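Local coordinates for protein aromatic amino acid exporter YddG (Starkeya novella, PDB 5I20) that exports amino acids across the inner membrane with broad specificity, carrying threonine, methionine, lysine and glutamate among others, at residues H70-L75 and Y166-S170; W101-I105 and A160-S164; V249-L253 and L267-C271. All coordinates share one frame; numbering follows the deposited sequence.

Overall arrangement
Contacts 1 and 2 share helix 150-169 and lie about 11 Å apart between centres. They touch directly: Ser167 CB of contact 1 packs on Ile105 CD1 of contact 2 at 3.6 Å. Helix 150-169 thus meets helix 65-88 near its own cytoplasmic end, in contact 1, and helix 101-108 deeper in the membrane. Contact 3 stands apart. Its centre is about 21 Å from that of contact 2 and about 29 Å from that of contact 1, opposite contact 1 across the chain's centre. Contact 2 is the most central and meets a bound monoolein chain, consistent with a place beside the substrate-binding cavity. Contact 3 meets another monoolein at the periplasmic side.

Contact 1: residues H70-L75 and Y166-S170; sequences HGIGGL and YSVAS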
ATOM      1  N   HIS A  70       3.217  10.091 -13.641  1.00 55.15           N
ATOM      2  CA  HIS A  70       2.541   8.927 -13.079  1.00 50.60           C
ATOM      3  C   HIS A  70       3.227   8.410 -11.812  1.00 47.99           C
ATOM      4  O   HIS A  70       2.586   8.228 -10.778  1.00 42.74           O
ATOM      5  CB  HIS A  70       2.468   7.822 -14.138  1.00 47.52           C
ATOM      6  CG  HIS A  70       2.152   6.465 -13.589  1.00 47.60           C
ATOM      7  ND1 HIS A  70       3.088   5.456 -13.521  1.00 45.31           N
ATOM      8  CD2 HIS A  70       1.002   5.947 -13.099  1.00 47.61           C
ATOM      9  CE1 HIS A  70       2.531   4.376 -13.005  1.00 48.61           C
ATOM     10  NE2 HIS A  70       1.266   4.646 -12.740  1.00 49.37           N
ATOM     11  N   GLY A  71       4.535   8.188 -11.894  1.00 51.01           N
ATOM     12  CA  GLY A  71       5.281   7.610 -10.791  1.00 50.65           C
ATOM     13  C   GLY A  71       5.514   8.541  -9.617  1.00 55.33           C
ATOM     14  O   GLY A  71       5.304   8.162  -8.461  1.00 55.91           O
ATOM     15  N   ILE A  72       5.963   9.758  -9.907  1.00 54.64           N
ATOM     16  CA  ILE A  72       6.216  10.740  -8.858  1.00 53.22           C
ATOM     17  C   ILE A  72       4.899  11.254  -8.291  1.00 51.16           C
ATOM     18  O   ILE A  72       4.747  11.391  -7.076  1.00 51.30           O
ATOM     19  CB  ILE A  72       7.057  11.922  -9.377  1.00 55.57           C
ATOM     20  CG1 ILE A  72       8.392  11.417  -9.926  1.00 56.37           C
ATOM     21  CG2 ILE A  72       7.284  12.948  -8.278  1.00 51.23           C
ATOM     22  CD1 ILE A  72       9.215  12.483 -10.614  1.00 59.40           C
ATOM     23  N   GLY A  73       3.947  11.532  -9.175  1.00 50.24           N
ATOM     24  CA  GLY A  73       2.628  11.962  -8.751  1.00 48.57           C
ATOM     25  C   GLY A  73       1.930  10.874  -7.960  1.00 48.59           C
ATOM     26  O   GLY A  73       1.157  11.152  -7.048  1.00 48.97           O
ATOM     27  N   GLY A  74       2.211   9.624  -8.308  1.00 47.59           N
ATOM     28  CA  GLY A  74       1.608   8.498  -7.626  1.00 42.48           C
ATOM     29  C   GLY A  74       2.176   8.306  -6.238  1.00 45.43           C
ATOM     30  O   GLY A  74       1.477   8.493  -5.239  1.00 48.42           O
ATOM     31  N   LEU A  75       3.454   7.947  -6.176  1.00 46.58           N
ATOM     32  CA  LEU A  75       4.096   7.620  -4.907  1.00 47.48           C
ATOM     33  C   LEU A  75       4.122   8.793  -3.932  1.00 49.62           C
ATOM     34  O   LEU A  75       3.761   8.632  -2.766  1.00 53.97           O
ATOM     35  CB  LEU A  75       5.518   7.117  -5.146  1.00 50.95           C
ATOM     36  CG  LEU A  75       5.635   5.819  -5.947  1.00 54.04           C
ATOM     37  CD1 LEU A  75       7.020   5.219  -5.773  1.00 52.59           C
ATOM     38  CD2 LEU A  75       4.558   4.820  -5.540  1.00 53.18           C
ATOM     39  N   TYR A 166      -2.860   5.286  -9.380  1.00 46.30           N
ATOM     40  CA  TYR A 166      -1.475   4.920  -9.654  1.00 46.95           C
ATOM     41  C   TYR A 166      -1.325   3.426  -9.942  1.00 48.40           C
ATOM     42  O   TYR A 166      -0.631   3.033 -10.879  1.00 51.16           O
ATOM     43  CB  TYR A 166      -0.570   5.304  -8.480  1.00 40.25           C
ATOM     44  CG  TYR A 166       0.805   4.688  -8.572  1.00 39.02           C
ATOM     45  CD1 TYR A 166       1.778   5.234  -9.400  1.00 48.05           C
ATOM     46  CD2 TYR A 166       1.128   3.552  -7.841  1.00 38.62           C
ATOM     47  CE1 TYR A 166       3.037   4.669  -9.496  1.00 46.90           C
ATOM     48  CE2 TYR A 166       2.382   2.981  -7.928  1.00 46.76           C
ATOM     49  CZ  TYR A 166       3.331   3.542  -8.758  1.00 47.49           C
ATOM     50  OH  TYR A 166       4.579   2.972  -8.842  1.00 41.17           O
ATOM     51  N   SER A 167      -1.975   2.602  -9.127  1.00 46.09           N
ATOM     52  CA  SER A 167      -1.885   1.152  -9.266  1.00 44.40           C
ATOM     53  C   SER A 167      -2.526   0.656 -10.557  1.00 45.07           C
ATOM     54  O   SER A 167      -1.912  -0.090 -11.322  1.00 43.55           O
ATOM     55  CB  SER A 167      -2.541   0.460  -8.071  1.00 39.21           C
ATOM     56  OG  SER A 167      -1.886   0.794  -6.862  1.00 36.73           O
ATOM     57  N   VAL A 168      -3.768   1.064 -10.789  1.00 43.57           N
ATOM     58  CA  VAL A 168      -4.499   0.647 -11.979  1.00 41.58           C
ATOM     59  C   VAL A 168      -3.861   1.210 -13.249  1.00 43.65           C
ATOM     60  O   VAL A 168      -3.748   0.509 -14.255  1.00 48.58           O
ATOM     61  CB  VAL A 168      -5.981   1.076 -11.897  1.00 39.00           C
ATOM     62  CG1 VAL A 168      -6.697   0.820 -13.212  1.00 40.05           C
ATOM     63  CG2 VAL A 168      -6.674   0.347 -10.755  1.00 40.39           C
ATOM     64  N   ALA A 169      -3.429   2.468 -13.196  1.00 40.86           N
ATOM     65  CA  ALA A 169      -2.832   3.113 -14.364  1.00 47.08           C
ATOM     66  C   ALA A 169      -1.443   2.563 -14.681  1.00 52.04           C
ATOM     67  O   ALA A 169      -0.897   2.824 -15.755  1.00 54.16           O
ATOM     68  CB  ALA A 169      -2.761   4.619 -14.165  1.00 42.18           C
ATOM     69  N   SER A 170      -0.871   1.805 -13.750  1.00 48.71           N
ATOM     70  CA  SER A 170       0.430   1.185 -13.977  1.00 50.26           C
ATOM     71  C   SER A 170       0.376   0.186 -15.131  1.00 53.12           C
ATOM     72  O   SER A 170       1.372  -0.007 -15.831  1.00 56.09           O
ATOM     73  CB  SER A 170       0.934   0.497 -12.707  1.00 45.22           C
ATOM     74  OG  SER A 170       1.226   1.449 -11.700  1.00 45.11           O
TER
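His70 NE2 donates a hydrogen bond to the backbone O of Tyr166 at 3.1 Å. The bond is fairly straight (160°), runs nearly in the imidazole plane and uses a lone pair in the carbonyl plane. Ser170 OG gives Tyr166 O a second bond, 2.6 Å long. The Tyr166 carbonyl is therefore gripped twice, and the imidazole is fixed in rotation.

The rings form an offset stack. Their centroids are 4.7 Å apart and the planes differ by 19°. Tyr166 CD1 lies over the rim of the His70 face, 3.4 Å from NE2. Leu75 covers the opposite face of the phenol; its CD2 makes a CH-pi contact there, 4.0 Å from the centroid of the Tyr166 ring.

Shape completes the fit. With CG anti to the backbone N (chi1 168°), the Tyr166 ring enters a hollow formed by His70, Gly71, Gly74 and Leu75. Gly74 CA comes within 3.7 Å of Tyr166 CD1, close approach that a bare backbone permits. Phe173 stacks on His70 as well. Tyr166 is a single knob in a hole of helix 65-88, joining transmembrane helices 65-88 and 150-169 near their cytoplasmic ends.

Contact 2: residues W101-I105 and A160-S164; sequences WPLLI and AVIWS. With OLC ((2R)-2,3-dihydroxypropyl (9Z)-octadec-9-enoate), chain G.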
ATOM      1  N   TRP A 101      -8.889   1.947  -0.601  1.00 39.76           N
ATOM      2  CA  TRP A 101      -8.117   1.801  -1.838  1.00 40.69           C
ATOM      3  C   TRP A 101      -8.134   0.399  -2.466  1.00 33.70           C
ATOM      4  O   TRP A 101      -8.040   0.292  -3.687  1.00 33.99           O
ATOM      5  CB  TRP A 101      -6.658   2.260  -1.640  1.00 39.26           C
ATOM      6  CG  TRP A 101      -5.730   1.403  -0.801  1.00 36.17           C
ATOM      7  CD1 TRP A 101      -5.397   1.604   0.507  1.00 35.78           C
ATOM      8  CD2 TRP A 101      -4.976   0.253  -1.231  1.00 40.19           C
ATOM      9  NE1 TRP A 101      -4.509   0.644   0.926  1.00 34.06           N
ATOM     10  CE2 TRP A 101      -4.230  -0.196  -0.119  1.00 42.05           C
ATOM     11  CE3 TRP A 101      -4.872  -0.447  -2.438  1.00 37.71           C
ATOM     12  CZ2 TRP A 101      -3.389  -1.310  -0.179  1.00 34.39           C
ATOM     13  CZ3 TRP A 101      -4.033  -1.558  -2.496  1.00 37.51           C
ATOM     14  CH2 TRP A 101      -3.304  -1.975  -1.372  1.00 38.26           C
ATOM     15  N   PRO A 102      -8.251  -0.675  -1.663  1.00 33.52           N
ATOM     16  CA  PRO A 102      -8.335  -1.947  -2.393  1.00 37.26           C
ATOM     17  C   PRO A 102      -9.638  -2.088  -3.180  1.00 40.64           C
ATOM     18  O   PRO A 102      -9.618  -2.611  -4.294  1.00 36.61           O
ATOM     19  CB  PRO A 102      -8.250  -2.997  -1.281  1.00 40.47           C
ATOM     20  CG  PRO A 102      -7.526  -2.309  -0.171  1.00 38.08           C
ATOM     21  CD  PRO A 102      -8.025  -0.895  -0.221  1.00 35.06           C
ATOM     22  N   LEU A 103     -10.747  -1.620  -2.613  1.00 39.85           N
ATOM     23  CA  LEU A 103     -12.029  -1.629  -3.312  1.00 39.07           C
ATOM     24  C   LEU A 103     -11.970  -0.751  -4.562  1.00 34.14           C
ATOM     25  O   LEU A 103     -12.523  -1.097  -5.604  1.00 36.08           O
ATOM     26  CB  LEU A 103     -13.149  -1.156  -2.381  1.00 40.77           C
ATOM     27  CG  LEU A 103     -14.555  -1.020  -2.975  1.00 43.20           C
ATOM     28  CD1 LEU A 103     -15.052  -2.355  -3.514  1.00 34.19           C
ATOM     29  CD2 LEU A 103     -15.524  -0.465  -1.935  1.00 34.04           C
ATOM     30  N   LEU A 104     -11.284   0.381  -4.452  1.00 36.61           N
ATOM     31  CA  LEU A 104     -11.161   1.317  -5.562  1.00 39.52           C
ATOM     32  C   LEU A 104     -10.407   0.701  -6.734  1.00 45.82           C
ATOM     33  O   LEU A 104     -10.783   0.891  -7.889  1.00 48.07           O
ATOM     34  CB  LEU A 104     -10.467   2.601  -5.101  1.00 39.05           C
ATOM     35  CG  LEU A 104     -11.271   3.481  -4.144  1.00 36.64           C
ATOM     36  CD1 LEU A 104     -10.481   4.713  -3.731  1.00 34.75           C
ATOM     37  CD2 LEU A 104     -12.599   3.876  -4.779  1.00 37.99           C
ATOM     38  N   ILE A 105      -9.345  -0.038  -6.431  1.00 45.95           N
ATOM     39  CA  ILE A 105      -8.588  -0.742  -7.458  1.00 44.37           C
ATOM     40  C   ILE A 105      -9.472  -1.753  -8.193  1.00 35.90           C
ATOM     41  O   ILE A 105      -9.447  -1.828  -9.424  1.00 36.71           O
ATOM     42  CB  ILE A 105      -7.355  -1.460  -6.859  1.00 42.87           C
ATOM     43  CG1 ILE A 105      -6.282  -0.432  -6.483  1.00 43.23           C
ATOM     44  CG2 ILE A 105      -6.790  -2.481  -7.833  1.00 36.12           C
ATOM     45  CD1 ILE A 105      -5.016  -1.038  -5.931  1.00 41.41           C
ATOM     46  N   ALA A 160      -6.284   7.461  -0.876  1.00 41.71           N
ATOM     47  CA  ALA A 160      -6.815   6.203  -1.395  1.00 37.62           C
ATOM     48  C   ALA A 160      -6.988   6.237  -2.909  1.00 39.29           C
ATOM     49  O   ALA A 160      -6.644   5.276  -3.601  1.00 39.76           O
ATOM     50  CB  ALA A 160      -8.142   5.873  -0.721  1.00 34.53           C
ATOM     51  N   VAL A 161      -7.521   7.345  -3.418  1.00 38.78           N
ATOM     52  CA  VAL A 161      -7.775   7.494  -4.848  1.00 39.04           C
ATOM     53  C   VAL A 161      -6.479   7.582  -5.651  1.00 36.42           C
ATOM     54  O   VAL A 161      -6.341   6.943  -6.695  1.00 44.46           O
ATOM     55  CB  VAL A 161      -8.629   8.746  -5.137  1.00 43.96           C
ATOM     56  CG1 VAL A 161      -8.757   8.976  -6.637  1.00 49.35           C
ATOM     57  CG2 VAL A 161      -9.996   8.613  -4.498  1.00 43.79           C
ATOM     58  N   ILE A 162      -5.532   8.376  -5.160  1.00 39.87           N
ATOM     59  CA  ILE A 162      -4.260   8.566  -5.848  1.00 41.08           C
ATOM     60  C   ILE A 162      -3.491   7.248  -5.959  1.00 44.78           C
ATOM     61  O   ILE A 162      -2.972   6.907  -7.024  1.00 45.08           O
ATOM     62  CB  ILE A 162      -3.395   9.625  -5.137  1.00 38.51           C
ATOM     63  CG1 ILE A 162      -4.037  11.006  -5.290  1.00 41.41           C
ATOM     64  CG2 ILE A 162      -1.985   9.648  -5.704  1.00 37.88           C
ATOM     65  CD1 ILE A 162      -3.346  12.099  -4.500  1.00 43.78           C
ATOM     66  N   TRP A 163      -3.438   6.498  -4.863  1.00 42.38           N
ATOM     67  CA  TRP A 163      -2.769   5.201  -4.866  1.00 37.87           C
ATOM     68  C   TRP A 163      -3.500   4.191  -5.750  1.00 39.69           C
ATOM     69  O   TRP A 163      -2.868   3.402  -6.454  1.00 40.91           O
ATOM     70  CB  TRP A 163      -2.646   4.657  -3.440  1.00 35.48           C
ATOM     71  CG  TRP A 163      -2.139   3.248  -3.396  1.00 38.96           C
ATOM     72  CD1 TRP A 163      -2.861   2.126  -3.112  1.00 37.37           C
ATOM     73  CD2 TRP A 163      -0.802   2.808  -3.661  1.00 40.88           C
ATOM     74  NE1 TRP A 163      -2.054   1.015  -3.175  1.00 44.24           N
ATOM     75  CE2 TRP A 163      -0.785   1.407  -3.511  1.00 44.77           C
ATOM     76  CE3 TRP A 163       0.384   3.463  -4.007  1.00 36.58           C
ATOM     77  CZ2 TRP A 163       0.371   0.649  -3.696  1.00 42.25           C
ATOM     78  CZ3 TRP A 163       1.531   2.712  -4.188  1.00 37.12           C
ATOM     79  CH2 TRP A 163       1.517   1.319  -4.032  1.00 37.04           C
ATOM     80  N   SER A 164      -4.829   4.216  -5.709  1.00 40.80           N
ATOM     81  CA  SER A 164      -5.636   3.327  -6.544  1.00 42.99           C
ATOM     82  C   SER A 164      -5.463   3.625  -8.026  1.00 45.75           C
ATOM     83  O   SER A 164      -5.393   2.709  -8.849  1.00 42.39           O
ATOM     84  CB  SER A 164      -7.118   3.438  -6.179  1.00 45.48           C
ATOM     85  OG  SER A 164      -7.351   2.986  -4.860  1.00 57.58           O
TER
HETATM   86  C10 OLC G 301      -0.407   0.999   0.128  1.00 36.01           C
HETATM   87  C9  OLC G 301       1.005   0.525   0.156  1.00 40.57           C
HETATM   88  C11 OLC G 301      -0.690   2.449   0.309  1.00 36.53           C
HETATM   89  C8  OLC G 301       2.112   1.494   0.386  1.00 38.74           C
HETATM   90  C16 OLC G 301      -2.533   2.742   5.008  1.00 60.24           C
HETATM   91  C12 OLC G 301      -2.025   2.628   0.946  1.00 44.11           C
HETATM   92  C7  OLC G 301       2.587   1.418   1.798  1.00 49.90           C
HETATM   93  C15 OLC G 301      -2.242   3.923   4.143  1.00 57.38           C
HETATM   94  C13 OLC G 301      -2.043   3.909   1.709  1.00 50.32           C
HETATM   95  C6  OLC G 301       3.724   2.363   1.996  1.00 57.95           C
HETATM   96  C14 OLC G 301      -2.989   3.803   2.856  1.00 54.38           C
HETATM   97  C5  OLC G 301       3.384   3.342   3.069  1.00 64.58           C
HETATM   98  C4  OLC G 301       4.624   4.016   3.555  1.00 66.13           C
HETATM   99  C3  OLC G 301       4.309   4.840   4.759  1.00 66.59           C
HETATM  100  C2  OLC G 301       5.576   5.344   5.362  1.00 70.57           C
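Trp163 drives the edge of its indole into the face of Trp101. The pair is T-shaped: the planes stand at 88°, and the five-membered ring of Trp163 is 4.4 Å from the six-membered ring of Trp101 between centroids. Atoms NE1 and CD1 of Trp163 form the leading edge, with NE1 3.3 Å from Trp101 CE3. Trp101 presents this face because its CG sits between the backbone N and the carbonyl carbon (chi1 71°). On the other face of the indole lies Pro102 CD, so the ring is held from both sides.

Ser164 is the second bump. Its small side chain fits against the turn of helix 101-108 made by Trp101, Leu104 and Ile105. Ser164 OG is 3.0 Å from Trp101 O and 2.7 Å from Ala160 O, and its single proton may serve either carbonyl. Leu104 CB comes to 3.1 Å from Ser164 OG. Farther out, Leu104 CD1 fills the shallow groove between Ala160 CB and Val161 CG2, at 4.0 Å from the Ala160 methyl. With Ala160 and Ser164 small at this crossing, the CA atoms of Trp101 and Ala160 come to 4.6 Å.

The segment axes cross at -44°. A monoolein chain sits in the notch between the two perpendicular indoles. Its C10 lies over a face of Trp163, 3.7 Å from CE2, and over the same face of Trp101 that Trp163 meets. Trp17, Tyr78, Tyr99 and Trp228 add further rings around the pair. This aromatic cluster at the crossing of two transmembrane helices is consistent with the wall of the central substrate-binding cavity.

Contact 3: residues V249-L253 and L267-C271; sequences VLSTL and LAIAC. With OLC ((2R)-2,3-dihydroxypropyl (9Z)-octadec-9-enoate), chain I.
Val249 and Leu267 reach the interface through their first torsions. Val249 has CG1 anti to the backbone N (chi1 174°), which sends CG1 to Cys271 and leaves CG2 for Ala270. Leu267 carries CG in the same anti position (chi1 -172°), and its two methyls spread over different neighbours across the interface.

The two branches of Val249 rest on neighbouring residues of helix 265-282. Val249 CG1 meets Cys271 SG at 3.6 Å, and Val249 CG2 rests on Ala270 CB at 3.9 Å. Leu267 works the other way, into helix 246-258. Leu267 CD2 lies beside Thr252 CG2 at 3.8 Å, the two side chains running antiparallel. Leu267 CD1 touches Leu253 CD2 at 3.7 Å, where the leucines lie roughly perpendicular. Thr252 meets Leu267 with CG2 and CB; its OG1 is hydrogen-bonded to Pro248 O on its own helix.

No hydrogen bond joins the segments. Their axes stay 10.4 Å apart at closest, so methyl groups and one sulfur span the distance. Leu135 of helix 119-136 touches both Thr252 and Leu267. A bound monoolein lies along helix 265-282, with its C7 3.6 Å from Cys271 SG and its C6 equally near Leu267 CD1. The segments run at 142° to each other and follow closely in sequence. This is a transmembrane helical hairpin, the last of the EamA fold here, closed by the short periplasmic turn at residues 259-264.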
ATOM      1  N   VAL A 249      -5.364  -7.841   8.138  1.00 42.95           N
ATOM      2  CA  VAL A 249      -5.494  -9.076   8.906  1.00 40.71           C
ATOM      3  C   VAL A 249      -4.131  -9.679   9.224  1.00 39.83           C
ATOM      4  O   VAL A 249      -3.855 -10.051  10.365  1.00 44.57           O
ATOM      5  CB  VAL A 249      -6.343 -10.121   8.155  1.00 41.77           C
ATOM      6  CG1 VAL A 249      -6.343 -11.443   8.907  1.00 39.88           C
ATOM      7  CG2 VAL A 249      -7.759  -9.612   7.965  1.00 40.49           C
ATOM      8  N   LEU A 250      -3.281  -9.780   8.209  1.00 38.30           N
ATOM      9  CA  LEU A 250      -1.942 -10.316   8.396  1.00 41.44           C
ATOM     10  C   LEU A 250      -1.140  -9.423   9.337  1.00 42.71           C
ATOM     11  O   LEU A 250      -0.343  -9.911  10.136  1.00 40.71           O
ATOM     12  CB  LEU A 250      -1.229 -10.463   7.050  1.00 46.37           C
ATOM     13  CG  LEU A 250      -1.726 -11.606   6.159  1.00 48.15           C
ATOM     14  CD1 LEU A 250      -1.089 -11.540   4.783  1.00 52.99           C
ATOM     15  CD2 LEU A 250      -1.449 -12.957   6.809  1.00 42.70           C
ATOM     16  N   SER A 251      -1.366  -8.114   9.245  1.00 38.99           N
ATOM     17  CA  SER A 251      -0.688  -7.154  10.111  1.00 45.57           C
ATOM     18  C   SER A 251      -1.006  -7.423  11.578  1.00 40.43           C
ATOM     19  O   SER A 251      -0.110  -7.468  12.421  1.00 41.50           O
ATOM     20  CB  SER A 251      -1.083  -5.723   9.739  1.00 43.12           C
ATOM     21  OG  SER A 251      -0.383  -4.769  10.519  1.00 47.47           O
ATOM     22  N   THR A 252      -2.287  -7.616  11.872  1.00 42.92           N
ATOM     23  CA  THR A 252      -2.727  -7.903  13.231  1.00 42.07           C
ATOM     24  C   THR A 252      -2.215  -9.260  13.707  1.00 49.74           C
ATOM     25  O   THR A 252      -1.815  -9.408  14.863  1.00 53.68           O
ATOM     26  CB  THR A 252      -4.261  -7.871  13.340  1.00 43.63           C
ATOM     27  OG1 THR A 252      -4.746  -6.613  12.856  1.00 44.51           O
ATOM     28  CG2 THR A 252      -4.699  -8.061  14.783  1.00 41.99           C
ATOM     29  N   LEU A 253      -2.226 -10.248  12.815  1.00 47.05           N
ATOM     30  CA  LEU A 253      -1.690 -11.569  13.135  1.00 49.79           C
ATOM     31  C   LEU A 253      -0.210 -11.495  13.517  1.00 45.29           C
ATOM     32  O   LEU A 253       0.249 -12.240  14.382  1.00 45.36           O
ATOM     33  CB  LEU A 253      -1.875 -12.533  11.958  1.00 48.71           C
ATOM     34  CG  LEU A 253      -3.286 -13.057  11.670  1.00 52.68           C
ATOM     35  CD1 LEU A 253      -3.309 -13.866  10.379  1.00 53.81           C
ATOM     36  CD2 LEU A 253      -3.792 -13.897  12.828  1.00 55.97           C
ATOM     37  N   LEU A 267     -10.723 -10.274  15.212  1.00 47.43           N
ATOM     38  CA  LEU A 267      -9.653 -10.790  14.376  1.00 46.30           C
ATOM     39  C   LEU A 267     -10.099 -12.082  13.687  1.00 46.71           C
ATOM     40  O   LEU A 267      -9.810 -12.301  12.510  1.00 44.89           O
ATOM     41  CB  LEU A 267      -8.391 -11.014  15.217  1.00 47.26           C
ATOM     42  CG  LEU A 267      -7.072 -11.383  14.528  1.00 51.47           C
ATOM     43  CD1 LEU A 267      -6.923 -12.890  14.411  1.00 58.58           C
ATOM     44  CD2 LEU A 267      -6.940 -10.716  13.163  1.00 43.55           C
ATOM     45  N   ALA A 268     -10.810 -12.930  14.425  1.00 42.37           N
ATOM     46  CA  ALA A 268     -11.320 -14.180  13.872  1.00 53.03           C
ATOM     47  C   ALA A 268     -12.322 -13.919  12.747  1.00 46.89           C
ATOM     48  O   ALA A 268     -12.259 -14.553  11.694  1.00 43.17           O
ATOM     49  CB  ALA A 268     -11.958 -15.029  14.966  1.00 43.86           C
ATOM     50  N   ILE A 269     -13.238 -12.980  12.974  1.00 43.20           N
ATOM     51  CA  ILE A 269     -14.243 -12.619  11.980  1.00 43.25           C
ATOM     52  C   ILE A 269     -13.599 -12.015  10.730  1.00 43.88           C
ATOM     53  O   ILE A 269     -13.984 -12.346   9.608  1.00 44.49           O
ATOM     54  CB  ILE A 269     -15.275 -11.624  12.559  1.00 46.70           C
ATOM     55  CG1 ILE A 269     -16.082 -12.281  13.681  1.00 51.89           C
ATOM     56  CG2 ILE A 269     -16.215 -11.124  11.476  1.00 46.23           C
ATOM     57  CD1 ILE A 269     -16.984 -13.400  13.211  1.00 55.44           C
ATOM     58  N   ALA A 270     -12.612 -11.144  10.926  1.00 44.03           N
ATOM     59  CA  ALA A 270     -11.900 -10.535   9.803  1.00 41.37           C
ATOM     60  C   ALA A 270     -11.174 -11.597   8.983  1.00 39.59           C
ATOM     61  O   ALA A 270     -11.187 -11.556   7.753  1.00 37.11           O
ATOM     62  CB  ALA A 270     -10.921  -9.483  10.296  1.00 37.78           C
ATOM     63  N   CYS A 271     -10.550 -12.548   9.677  1.00 40.68           N
ATOM     64  CA  CYS A 271      -9.901 -13.690   9.036  1.00 38.89           C
ATOM     65  C   CYS A 271     -10.860 -14.468   8.141  1.00 43.00           C
ATOM     66  O   CYS A 271     -10.545 -14.752   6.990  1.00 41.80           O
ATOM     67  CB  CYS A 271      -9.308 -14.634  10.087  1.00 41.02           C
ATOM     68  SG  CYS A 271      -7.768 -14.065  10.833  1.00 50.54           S
TER
HETATM   69  C9  OLC I 303      -5.640 -17.925  12.004  1.00 61.50           C
HETATM   70  C8  OLC I 303      -6.907 -18.102  12.772  1.00 61.65           C
HETATM   71  C7  OLC I 303      -7.441 -16.766  13.163  1.00 61.98           C
HETATM   72  C6  OLC I 303      -7.099 -16.478  14.586  1.00 62.51           C
HETATM   73  C5  OLC I 303      -8.351 -16.259  15.366  1.00 62.67           C
HETATM   74  C4  OLC I 303      -8.011 -15.891  16.772  1.00 61.10           C
HETATM   75  C3  OLC I 303      -9.219 -15.354  17.461  1.00 63.83           C
HETATM   76  C2  OLC I 303      -9.718 -16.338  18.464  1.00 65.80           C